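Local structure of mutual gliding-motility protein MglA (Myxococcus xanthus DK 1622, 6H17) at residues G24-L29 with F56-P61; I15-P20 with D178-V183; Y31-N34 with T40-K43; Y77-Q82 with A87-I92. The protein is a small Ras-like GTPase that acts as an intracellular switch, coordinating social and adventurous gliding motility and controlling the direction and speed of movement. All coordinates share one frame; numbering follows the deposited sequence.

Interaction 1 of 4, residues G24-L29 with F56-P61; sequences GKTTNL and FFDFLP. With MG (magnesium ion), chain B; GSP (5'-guanosine-diphosphate-monothiophosphate), chain C.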
# COMPACT_ATOMS: atom_id res chain seq x y z
N GLY A 24 -8.47 -1.01 6.42
CA GLY A 24 -7.32 -0.86 7.29
C GLY A 24 -6.11 -0.14 6.70
O GLY A 24 -5.02 -0.24 7.28
N LYS A 25 -6.26 0.56 5.57
CA LYS A 25 -5.12 1.24 4.95
C LYS A 25 -4.57 2.35 5.84
O LYS A 25 -3.36 2.38 6.15
CB LYS A 25 -5.55 1.82 3.59
CG LYS A 25 -6.04 0.76 2.60
CD LYS A 25 -6.60 1.33 1.30
CE LYS A 25 -7.83 2.18 1.47
NZ LYS A 25 -9.06 1.44 1.87
N THR A 26 -5.43 3.28 6.25
CA THR A 26 -5.01 4.36 7.12
C THR A 26 -4.40 3.81 8.41
O THR A 26 -3.38 4.31 8.88
CB THR A 26 -6.21 5.27 7.41
OG1 THR A 26 -6.61 5.90 6.17
CG2 THR A 26 -5.87 6.35 8.45
N THR A 27 -5.01 2.76 8.97
CA THR A 27 -4.52 2.18 10.22
C THR A 27 -3.11 1.65 10.06
O THR A 27 -2.28 1.80 10.97
CB THR A 27 -5.46 1.06 10.66
OG1 THR A 27 -6.78 1.57 10.87
CG2 THR A 27 -5.01 0.43 11.97
N ASN A 28 -2.80 1.04 8.91
CA ASN A 28 -1.43 0.61 8.66
C ASN A 28 -0.46 1.77 8.79
O ASN A 28 0.57 1.68 9.47
CB ASN A 28 -1.30 -0.01 7.25
CG ASN A 28 -1.45 -1.52 7.23
OD1 ASN A 28 -0.46 -2.25 7.27
ND2 ASN A 28 -2.67 -2.00 7.08
N LEU A 29 -0.73 2.88 8.10
CA LEU A 29 0.18 4.03 8.15
C LEU A 29 0.26 4.64 9.54
O LEU A 29 1.32 5.12 9.95
CB LEU A 29 -0.18 5.08 7.10
CG LEU A 29 0.49 4.88 5.74
CD1 LEU A 29 0.09 3.60 5.06
CD2 LEU A 29 0.24 6.09 4.84
N PHE A 56 -10.60 11.82 2.72
CA PHE A 56 -9.23 11.85 3.21
C PHE A 56 -8.42 10.68 2.68
O PHE A 56 -8.89 9.54 2.63
CB PHE A 56 -9.18 11.76 4.73
CG PHE A 56 -9.77 12.93 5.44
CD1 PHE A 56 -9.13 14.17 5.44
CD2 PHE A 56 -10.97 12.80 6.13
CE1 PHE A 56 -9.68 15.24 6.11
CE2 PHE A 56 -11.52 13.88 6.80
CZ PHE A 56 -10.88 15.11 6.78
N PHE A 57 -7.17 10.96 2.35
CA PHE A 57 -6.17 9.92 2.22
C PHE A 57 -4.89 10.40 2.89
O PHE A 57 -4.76 11.56 3.29
CB PHE A 57 -5.95 9.51 0.76
CG PHE A 57 -5.40 10.61 -0.09
CD1 PHE A 57 -4.05 10.70 -0.31
CD2 PHE A 57 -6.24 11.54 -0.67
CE1 PHE A 57 -3.54 11.70 -1.11
CE2 PHE A 57 -5.74 12.53 -1.47
CZ PHE A 57 -4.40 12.62 -1.69
N ASP A 58 -3.94 9.50 3.03
CA ASP A 58 -2.80 9.71 3.90
C ASP A 58 -1.50 9.75 3.11
O ASP A 58 -1.39 9.15 2.05
CB ASP A 58 -2.68 8.57 4.91
CG ASP A 58 -3.98 8.30 5.60
OD1 ASP A 58 -4.37 9.12 6.45
OD2 ASP A 58 -4.64 7.27 5.27
N PHE A 59 -0.51 10.43 3.69
CA PHE A 59 0.84 10.56 3.17
C PHE A 59 1.84 10.43 4.32
O PHE A 59 1.68 11.08 5.36
CB PHE A 59 1.02 11.92 2.48
CG PHE A 59 2.44 12.21 2.03
CD1 PHE A 59 2.90 11.75 0.81
CD2 PHE A 59 3.32 12.93 2.83
CE1 PHE A 59 4.21 12.02 0.39
CE2 PHE A 59 4.63 13.20 2.41
CZ PHE A 59 5.07 12.75 1.21
N LEU A 60 2.87 9.61 4.11
CA LEU A 60 3.88 9.40 5.14
C LEU A 60 5.23 9.13 4.49
O LEU A 60 5.39 8.10 3.82
CB LEU A 60 3.52 8.21 6.03
CG LEU A 60 4.58 7.73 7.02
CD1 LEU A 60 4.99 8.83 7.98
CD2 LEU A 60 4.04 6.55 7.82
N PRO A 61 6.22 10.01 4.66
CA PRO A 61 7.56 9.74 4.13
C PRO A 61 8.44 9.01 5.13
O PRO A 61 8.40 9.28 6.33
CB PRO A 61 8.11 11.15 3.85
CG PRO A 61 7.40 12.05 4.76
CD PRO A 61 6.10 11.38 5.20
MG MG B . -8.43 5.75 5.13
PG GSP C . -11.02 4.24 3.70
O3B GSP C . -10.65 3.12 4.87
S1G GSP C . -12.88 4.49 3.80
O2G GSP C . -10.16 5.48 4.03
O3G GSP C . -10.55 3.62 2.39
PB GSP C . -9.27 2.59 5.43
O1B GSP C . -8.84 1.39 4.67
O2B GSP C . -8.29 3.69 5.54
PA GSP C . -9.18 2.49 8.32
O1A GSP C . -7.77 2.18 8.43
O2A GSP C . -9.62 3.86 8.65
O3A GSP C . -9.74 2.08 6.89
O5' GSP C . -9.94 1.41 9.22
C5' GSP C . -11.36 1.40 9.29
C4' GSP C . -11.82 0.81 10.61
O4' GSP C . -11.37 -0.56 10.71
C3' GSP C . -11.25 1.54 11.79
O3' GSP C . -12.22 1.62 12.82
C2' GSP C . -10.08 0.68 12.27
O2' GSP C . -9.76 0.79 13.63
C1' GSP C . -10.61 -0.71 11.90
N9 GSP C . -9.58 -1.72 11.69
C8 GSP C . -8.51 -1.59 10.86
N7 GSP C . -7.76 -2.72 10.92
C5 GSP C . -8.38 -3.56 11.80
C6 GSP C . -8.07 -4.84 12.26
O6 GSP C . -7.07 -5.52 11.91
N1 GSP C . -8.93 -5.37 13.17
C2 GSP C . -10.06 -4.72 13.60
N2 GSP C . -10.85 -5.32 14.48
N3 GSP C . -10.38 -3.48 13.17
C4 GSP C . -9.52 -2.94 12.29
O HOH W 1 -8.41 7.77 4.90
O HOH W 2 -7.37 5.52 3.29
O HOH W 3 -9.43 6.00 6.93
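Thr26 faces Asp58 and Leu29 faces Leu60 where the first turn of helix 25-35 (residues 25-29) runs beside strand 56-61, the two axes 9.0 Å apart at closest and inclined by 26°. The side chains of Thr26 and Asp58 cross nearly perpendicularly, and Thr26 OG1 donates to the syn lone pair of Asp58 OD2 at 2.6 Å. Thr26 chi1 of -65° sets OG1 beside the backbone N, and the same oxygen ligates magnesium at 2.1 Å. Asp58 is thus a second-shell residue that fixes the hydroxyl proton and, by its charge, probably strengthens the oxygen as a ligand. O2B and O2G of the GTP analogue and three waters complete six ligands; one of these waters donates to Phe56 O. In the P-loop, Lys25 NZ bridges the nucleotide's O1B and O3G, at 2.8 and 2.7 Å, while the amides of Gly24 and Lys25 also reach O1B. Further along, Leu29 CD2 lies 3.8 Å from Asp58 CB and 4.1 Å from Leu60 CB, the two leucine side chains running antiparallel alongside one another. Strand 71-78 flanks the contact: Thr78 OG1 hydrogen-bonds to Asp58 OD2, and the Thr78 side chain touches Leu29.

Interaction 2 of 4, residues I15-P20 with D178-V183; sequences IVYYGP and DTLKAV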
# COMPACT_ATOMS: atom_id res chain seq x y z
N ILE A 15 4.87 4.22 -2.63
CA ILE A 15 4.14 3.01 -2.28
C ILE A 15 2.69 3.40 -2.04
O ILE A 15 2.42 4.33 -1.28
CB ILE A 15 4.69 2.37 -0.99
CG1 ILE A 15 6.17 2.04 -1.10
CG2 ILE A 15 3.84 1.14 -0.60
CD1 ILE A 15 6.52 1.21 -2.21
N VAL A 16 1.75 2.69 -2.68
CA VAL A 16 0.32 2.94 -2.49
C VAL A 16 -0.31 1.74 -1.78
O VAL A 16 -0.19 0.60 -2.25
CB VAL A 16 -0.39 3.24 -3.82
CG1 VAL A 16 -1.89 3.39 -3.59
CG2 VAL A 16 0.19 4.51 -4.43
N TYR A 17 -1.01 2.02 -0.67
CA TYR A 17 -1.86 1.06 0.02
C TYR A 17 -3.26 1.17 -0.56
O TYR A 17 -3.88 2.25 -0.55
CB TYR A 17 -1.85 1.37 1.52
CG TYR A 17 -0.62 0.86 2.25
CD1 TYR A 17 -0.71 -0.16 3.17
CD2 TYR A 17 0.64 1.40 2.01
CE1 TYR A 17 0.39 -0.65 3.83
CE2 TYR A 17 1.75 0.92 2.68
CZ TYR A 17 1.62 -0.10 3.58
OH TYR A 17 2.76 -0.56 4.21
N TYR A 18 -3.76 0.05 -1.06
CA TYR A 18 -5.02 -0.03 -1.78
C TYR A 18 -5.92 -1.03 -1.08
O TYR A 18 -5.45 -1.83 -0.27
CB TYR A 18 -4.74 -0.53 -3.21
CG TYR A 18 -5.60 0.02 -4.32
CD1 TYR A 18 -5.28 1.20 -4.95
CD2 TYR A 18 -6.69 -0.69 -4.79
CE1 TYR A 18 -6.02 1.68 -5.98
CE2 TYR A 18 -7.47 -0.21 -5.83
CZ TYR A 18 -7.12 0.99 -6.43
OH TYR A 18 -7.82 1.50 -7.50
N GLY A 19 -7.22 -1.01 -1.39
CA GLY A 19 -8.15 -1.94 -0.81
C GLY A 19 -9.49 -1.29 -0.57
O GLY A 19 -9.64 -0.08 -0.69
N PRO A 20 -10.49 -2.08 -0.20
CA PRO A 20 -11.87 -1.58 -0.15
C PRO A 20 -12.10 -0.65 1.04
O PRO A 20 -11.25 -0.46 1.91
CB PRO A 20 -12.70 -2.87 -0.06
CG PRO A 20 -11.79 -3.83 0.60
CD PRO A 20 -10.41 -3.53 0.07
N ASP A 178 6.22 -6.15 8.65
CA ASP A 178 6.63 -7.18 7.69
C ASP A 178 6.09 -6.88 6.29
O ASP A 178 6.79 -7.07 5.29
CB ASP A 178 6.16 -8.56 8.12
CG ASP A 178 7.00 -9.15 9.24
OD1 ASP A 178 8.06 -8.58 9.60
OD2 ASP A 178 6.59 -10.22 9.73
N THR A 179 4.84 -6.43 6.21
CA THR A 179 4.25 -6.08 4.92
C THR A 179 5.03 -4.96 4.26
O THR A 179 5.39 -5.04 3.07
CB THR A 179 2.79 -5.65 5.13
OG1 THR A 179 2.00 -6.71 5.66
CG2 THR A 179 2.13 -5.19 3.84
N LEU A 180 5.28 -3.88 5.01
CA LEU A 180 5.99 -2.73 4.48
C LEU A 180 7.40 -3.11 4.03
O LEU A 180 7.84 -2.72 2.94
CB LEU A 180 6.06 -1.65 5.55
CG LEU A 180 6.92 -0.41 5.20
CD1 LEU A 180 6.32 0.33 4.01
CD2 LEU A 180 7.05 0.51 6.41
N LYS A 181 8.13 -3.82 4.87
CA LYS A 181 9.51 -4.16 4.53
C LYS A 181 9.56 -5.03 3.30
O LYS A 181 10.49 -4.92 2.50
CB LYS A 181 10.20 -4.81 5.73
CG LYS A 181 10.48 -3.83 6.84
CD LYS A 181 10.82 -4.51 8.16
CE LYS A 181 11.35 -3.50 9.18
NZ LYS A 181 11.39 -2.09 8.67
N ALA A 182 8.58 -5.91 3.12
CA ALA A 182 8.56 -6.78 1.95
C ALA A 182 8.41 -5.97 0.66
O ALA A 182 9.15 -6.16 -0.30
CB ALA A 182 7.47 -7.84 2.07
N VAL A 183 7.45 -5.06 0.63
CA VAL A 183 7.25 -4.29 -0.60
C VAL A 183 8.42 -3.33 -0.84
O VAL A 183 8.84 -3.13 -1.98
CB VAL A 183 5.88 -3.60 -0.64
CG1 VAL A 183 5.84 -2.40 0.28
CG2 VAL A 183 5.55 -3.19 -2.09
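Tyr17 and Ile15, on the P-loop strand 10-18, meet one side of helix 176-193, which packs on the central sheet of this Ras-like fold. Along the helix, Thr179 OG1 is hydrogen-bonded to Gly175 O and to Gln139 NE2. Leu180 comes next and meets the end of Tyr17 at about a right angle. Both its CB and its CD1 lie 3.7 Å from Tyr17 OH, so the hydroxyl rests against aliphatic carbon. The leucine holds CG anti to the backbone N (chi1 173°), and its other methyl, CD2, packs on Ile32 of helix 25-35. One turn after Thr179, Val183 points at the strand, and its CG1 meets Ile15 CG2 tip to tip at 4.2 Å. A chi1 of 74° turns this methyl to Ile15 by placing it between the backbone N and the carbonyl carbon. Val100 of the adjacent strand 98-104 touches Thr179, Val183 and Tyr17, continuing the apolar surface. No hydrogen bond joins the two segments: four buried side chains hold strand and helix together by van der Waals contact, consistent with a pairing that rests on shape and the hydrophobic effect.

Interaction 3 of 4, residues Y31-N34 with T40-K43; sequences YIYN and TKGK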
# COMPACT_ATOMS: atom_id res chain seq x y z
N TYR A 31 0.04 3.02 12.42
CA TYR A 31 0.91 2.18 13.21
C TYR A 31 2.36 2.39 12.80
O TYR A 31 3.25 2.53 13.66
CB TYR A 31 0.53 0.70 13.05
CG TYR A 31 1.31 -0.17 14.00
CD1 TYR A 31 0.87 -0.37 15.30
CD2 TYR A 31 2.54 -0.72 13.64
CE1 TYR A 31 1.61 -1.09 16.20
CE2 TYR A 31 3.27 -1.47 14.54
CZ TYR A 31 2.81 -1.64 15.81
OH TYR A 31 3.53 -2.37 16.74
N ILE A 32 2.63 2.41 11.49
CA ILE A 32 3.99 2.66 11.00
C ILE A 32 4.52 3.98 11.57
O ILE A 32 5.65 4.06 12.08
CB ILE A 32 4.02 2.65 9.46
CG1 ILE A 32 3.70 1.25 8.94
CG2 ILE A 32 5.39 3.09 8.96
CD1 ILE A 32 3.33 1.21 7.47
N TYR A 33 3.73 5.04 11.47
CA TYR A 33 4.18 6.32 12.01
C TYR A 33 4.44 6.23 13.51
O TYR A 33 5.47 6.70 14.01
CB TYR A 33 3.15 7.40 11.72
CG TYR A 33 3.54 8.72 12.33
CD1 TYR A 33 4.54 9.50 11.77
CD2 TYR A 33 2.92 9.17 13.48
CE1 TYR A 33 4.93 10.69 12.34
CE2 TYR A 33 3.29 10.38 14.05
CZ TYR A 33 4.29 11.12 13.47
OH TYR A 33 4.68 12.33 14.04
N ASN A 34 3.51 5.63 14.25
CA ASN A 34 3.63 5.63 15.70
C ASN A 34 4.87 4.87 16.16
O ASN A 34 5.48 5.23 17.17
CB ASN A 34 2.38 5.02 16.33
CG ASN A 34 1.18 5.91 16.22
OD1 ASN A 34 1.30 7.10 15.95
ND2 ASN A 34 -0.00 5.34 16.45
N THR A 40 13.98 8.30 11.26
CA THR A 40 13.79 7.71 9.95
C THR A 40 12.39 7.93 9.40
O THR A 40 12.00 7.24 8.44
CB THR A 40 14.09 6.21 9.96
OG1 THR A 40 13.15 5.54 10.81
CG2 THR A 40 15.51 5.94 10.46
N LYS A 41 11.61 8.83 9.99
CA LYS A 41 10.27 9.10 9.51
C LYS A 41 10.05 10.59 9.40
O LYS A 41 10.62 11.39 10.16
CB LYS A 41 9.20 8.52 10.43
CG LYS A 41 9.06 9.27 11.76
CD LYS A 41 8.18 8.52 12.70
CE LYS A 41 7.93 9.31 13.96
NZ LYS A 41 7.23 8.48 14.97
N GLY A 42 9.23 10.97 8.44
CA GLY A 42 8.59 12.26 8.44
C GLY A 42 7.24 12.19 9.12
O GLY A 42 6.91 11.22 9.82
N LYS A 43 6.44 13.21 8.89
CA LYS A 43 5.14 13.35 9.53
C LYS A 43 4.04 12.68 8.72
O LYS A 43 3.95 12.84 7.50
CB LYS A 43 4.82 14.83 9.68
CG LYS A 43 3.64 15.11 10.55
CD LYS A 43 3.44 16.61 10.74
CE LYS A 43 2.19 16.90 11.53
NZ LYS A 43 2.09 18.36 11.80
O HOH W 4 7.48 7.16 17.45
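Lys41 crosses Tyr33 at about a right angle, its chain passing over one face of the ring. The ammonium NZ stands 4.2 Å from the Tyr33 ring centroid and only 11° off the ring normal, a cation-pi contact centred on the face. The lysine can reach this far because its chain is fully extended beyond CG, whereas CG itself lies between the backbone N and the carbonyl carbon (chi1 72°). On the way, Lys41 CE passes 3.7 Å from Tyr33 CE1. The ring swings out from helix 25-35 toward the loop with CG anti to the backbone N, chi1 177°. There its edge meets Gly42 O, which lies in the ring plane 3.2 Å from Tyr33 CE1. Lys41 NZ also donates to Tyr33 O at 2.7 Å, nearly in line with the carbonyl, and has a further bond to Thr36 O. A water bonded to Asn34 O makes a weak link to Lys41 NZ. Carbonyl oxygens near the end of the helix and a pi face therefore gather round one ammonium group at the surface, which probably stabilises its positive charge; the hydrogen bond and the cation-pi contact tie the loop before strand 45-49 back to the helix.

Interaction 4 of 4, residues Y77-Q82 with A87-I92; sequences YTVPGQ and ASRKLI. With GSP (5'-guanosine-diphosphate-monothiophosphate), chain C.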
# COMPACT_ATOMS: atom_id res chain seq x y z
N TYR A 77 1.33 6.27 0.53
CA TYR A 77 0.02 6.86 0.34
C TYR A 77 -1.04 5.80 0.61
O TYR A 77 -0.83 4.62 0.34
CB TYR A 77 -0.19 7.31 -1.11
CG TYR A 77 0.60 8.54 -1.54
CD1 TYR A 77 -0.03 9.77 -1.64
CD2 TYR A 77 1.95 8.48 -1.84
CE1 TYR A 77 0.65 10.90 -2.04
CE2 TYR A 77 2.66 9.64 -2.25
CZ TYR A 77 1.98 10.81 -2.33
OH TYR A 77 2.64 11.97 -2.71
N THR A 78 -2.18 6.24 1.11
CA THR A 78 -3.40 5.43 1.01
C THR A 78 -4.32 6.07 -0.01
O THR A 78 -4.05 7.15 -0.54
CB THR A 78 -4.11 5.30 2.35
OG1 THR A 78 -4.66 6.57 2.73
CG2 THR A 78 -3.19 4.78 3.42
N VAL A 79 -5.42 5.37 -0.30
CA VAL A 79 -6.45 5.87 -1.20
C VAL A 79 -7.78 5.80 -0.48
O VAL A 79 -7.93 5.06 0.51
CB VAL A 79 -6.52 5.05 -2.51
CG1 VAL A 79 -5.16 4.99 -3.20
CG2 VAL A 79 -7.07 3.66 -2.27
N PRO A 80 -8.80 6.50 -0.99
CA PRO A 80 -10.17 6.27 -0.49
C PRO A 80 -10.73 5.03 -1.16
O PRO A 80 -10.87 4.98 -2.39
CB PRO A 80 -10.92 7.55 -0.89
CG PRO A 80 -10.08 8.20 -1.91
CD PRO A 80 -8.71 7.65 -1.90
N GLY A 81 -11.02 4.01 -0.37
CA GLY A 81 -11.40 2.72 -0.90
C GLY A 81 -12.84 2.52 -1.23
O GLY A 81 -13.18 1.56 -1.94
N GLN A 82 -13.74 3.38 -0.76
CA GLN A 82 -15.15 3.19 -1.07
C GLN A 82 -15.37 3.30 -2.58
O GLN A 82 -14.74 4.13 -3.25
CB GLN A 82 -15.99 4.21 -0.32
CG GLN A 82 -16.05 4.01 1.19
CD GLN A 82 -16.74 5.16 1.88
OE1 GLN A 82 -16.11 6.15 2.24
NE2 GLN A 82 -18.05 5.05 2.04
N ALA A 87 -12.02 8.13 -9.11
CA ALA A 87 -11.20 9.22 -9.63
C ALA A 87 -10.04 9.54 -8.69
O ALA A 87 -8.91 9.76 -9.13
CB ALA A 87 -12.06 10.46 -9.89
N SER A 88 -10.31 9.54 -7.38
CA SER A 88 -9.25 9.81 -6.41
C SER A 88 -8.19 8.71 -6.45
O SER A 88 -6.99 8.99 -6.39
CB SER A 88 -9.84 9.87 -5.01
OG SER A 88 -10.65 11.01 -4.84
N ARG A 89 -8.63 7.46 -6.49
CA ARG A 89 -7.69 6.35 -6.53
C ARG A 89 -6.78 6.47 -7.75
O ARG A 89 -5.58 6.21 -7.66
CB ARG A 89 -8.42 5.02 -6.55
CG ARG A 89 -9.19 4.73 -5.28
CD ARG A 89 -9.70 3.31 -5.21
NE ARG A 89 -10.81 3.01 -6.10
CZ ARG A 89 -12.08 3.25 -5.81
NH1 ARG A 89 -12.38 3.88 -4.68
NH2 ARG A 89 -13.04 2.88 -6.64
N LYS A 90 -7.35 6.85 -8.89
CA LYS A 90 -6.56 6.97 -10.10
C LYS A 90 -5.52 8.08 -9.99
O LYS A 90 -4.39 7.93 -10.47
CB LYS A 90 -7.49 7.17 -11.30
CG LYS A 90 -8.28 5.90 -11.58
CD LYS A 90 -9.53 6.12 -12.39
CE LYS A 90 -9.19 6.51 -13.79
NZ LYS A 90 -8.43 5.42 -14.48
N LEU A 91 -5.87 9.21 -9.38
CA LEU A 91 -4.89 10.27 -9.19
C LEU A 91 -3.72 9.77 -8.34
O LEU A 91 -2.55 9.99 -8.68
CB LEU A 91 -5.55 11.48 -8.53
CG LEU A 91 -6.58 12.24 -9.36
CD1 LEU A 91 -7.13 13.44 -8.58
CD2 LEU A 91 -5.99 12.70 -10.68
N ILE A 92 -4.03 9.08 -7.24
CA ILE A 92 -3.00 8.68 -6.29
C ILE A 92 -2.09 7.62 -6.88
O ILE A 92 -0.90 7.55 -6.54
CB ILE A 92 -3.67 8.25 -4.96
CG1 ILE A 92 -4.40 9.45 -4.34
CG2 ILE A 92 -2.63 7.65 -4.00
CD1 ILE A 92 -5.46 9.07 -3.33
PG GSP C . -11.02 4.24 3.70
O3B GSP C . -10.65 3.12 4.87
S1G GSP C . -12.88 4.49 3.80
O2G GSP C . -10.16 5.48 4.03
O3G GSP C . -10.55 3.62 2.39
PB GSP C . -9.27 2.59 5.43
O1B GSP C . -8.84 1.39 4.67
O2B GSP C . -8.29 3.69 5.54
PA GSP C . -9.18 2.49 8.32
O1A GSP C . -7.77 2.18 8.43
O2A GSP C . -9.62 3.86 8.65
O3A GSP C . -9.74 2.08 6.89
O5' GSP C . -9.94 1.41 9.22
C5' GSP C . -11.36 1.40 9.29
C4' GSP C . -11.82 0.81 10.61
O4' GSP C . -11.37 -0.56 10.71
C3' GSP C . -11.25 1.54 11.79
O3' GSP C . -12.22 1.62 12.82
C2' GSP C . -10.08 0.68 12.27
O2' GSP C . -9.76 0.79 13.63
C1' GSP C . -10.61 -0.71 11.90
N9 GSP C . -9.58 -1.72 11.69
C8 GSP C . -8.51 -1.59 10.86
N7 GSP C . -7.76 -2.72 10.92
C5 GSP C . -8.38 -3.56 11.80
C6 GSP C . -8.07 -4.84 12.26
O6 GSP C . -7.07 -5.52 11.91
N1 GSP C . -8.93 -5.37 13.17
C2 GSP C . -10.06 -4.72 13.60
N2 GSP C . -10.85 -5.32 14.48
N3 GSP C . -10.38 -3.48 13.17
C4 GSP C . -9.52 -2.94 12.29
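The switch II region of this Ras-like GTPase brings Pro80 and Gln82 against Arg89: the loop leaving strand 71-78 closes over the gamma-phosphate and the following helix 86-93 packs behind it. Arg89 joins the two: its NH1 donates to Pro80 O at 3.0 Å and to Gln82 O at 2.8 Å, the N-H...O angles being 156° and 151°. Both oxygens lie at the guanidinium edge, though NH1 stands well above the carbonyl plane of Gln82 and is tilted only slightly from that of Pro80. A bend at chi3 (-73°) brings the group round, while NE bonds to Asn119 OD1 and NH2 to Val83 O, which together restrict its rotation. The aliphatic part of the arginine crosses Val79 at about a right angle, CG against the CG2 methyl. Ile92 packs against the start of the loop: its CG2 touches Val79 CG1 and Tyr77 CB, each at 3.8 Å, and its CD1 meets Pro80 CD tip to tip. The buried Thr78 O lies beside these methyls without a hydrogen-bond partner in the model. In one of the two conformers of Ser88, its CB lies 3.5 Å from Pro80 CG. The loop gripped in this way presents one backbone amide to the nucleotide: Gly81 N donates to O3G of the GTP analogue at 2.8 Å.

Overall arrangement
All four interactions belong to one Ras-like domain. Interaction 2 closes the longest loop of the four, and the others are nested within it, interaction 3 inside interaction 1 and interaction 4 after it. Interactions 1, 2 and 4 reach the same sheet, in which strand 71-78 lies between strands 10-18 and 52-62; their centres are 10 to 14 Å apart. Helix 25-35 carries interaction 1 at its start and interaction 3 farther along, with centres 10 Å apart. Interactions 1 and 4 both touch the nucleotide, so the P-loop and the switch II region frame its phosphates, interaction 1 also holding magnesium; interaction 2 packs the P-loop strand on helix 176-193, and interaction 3 lies at the surface, away from the nucleotide.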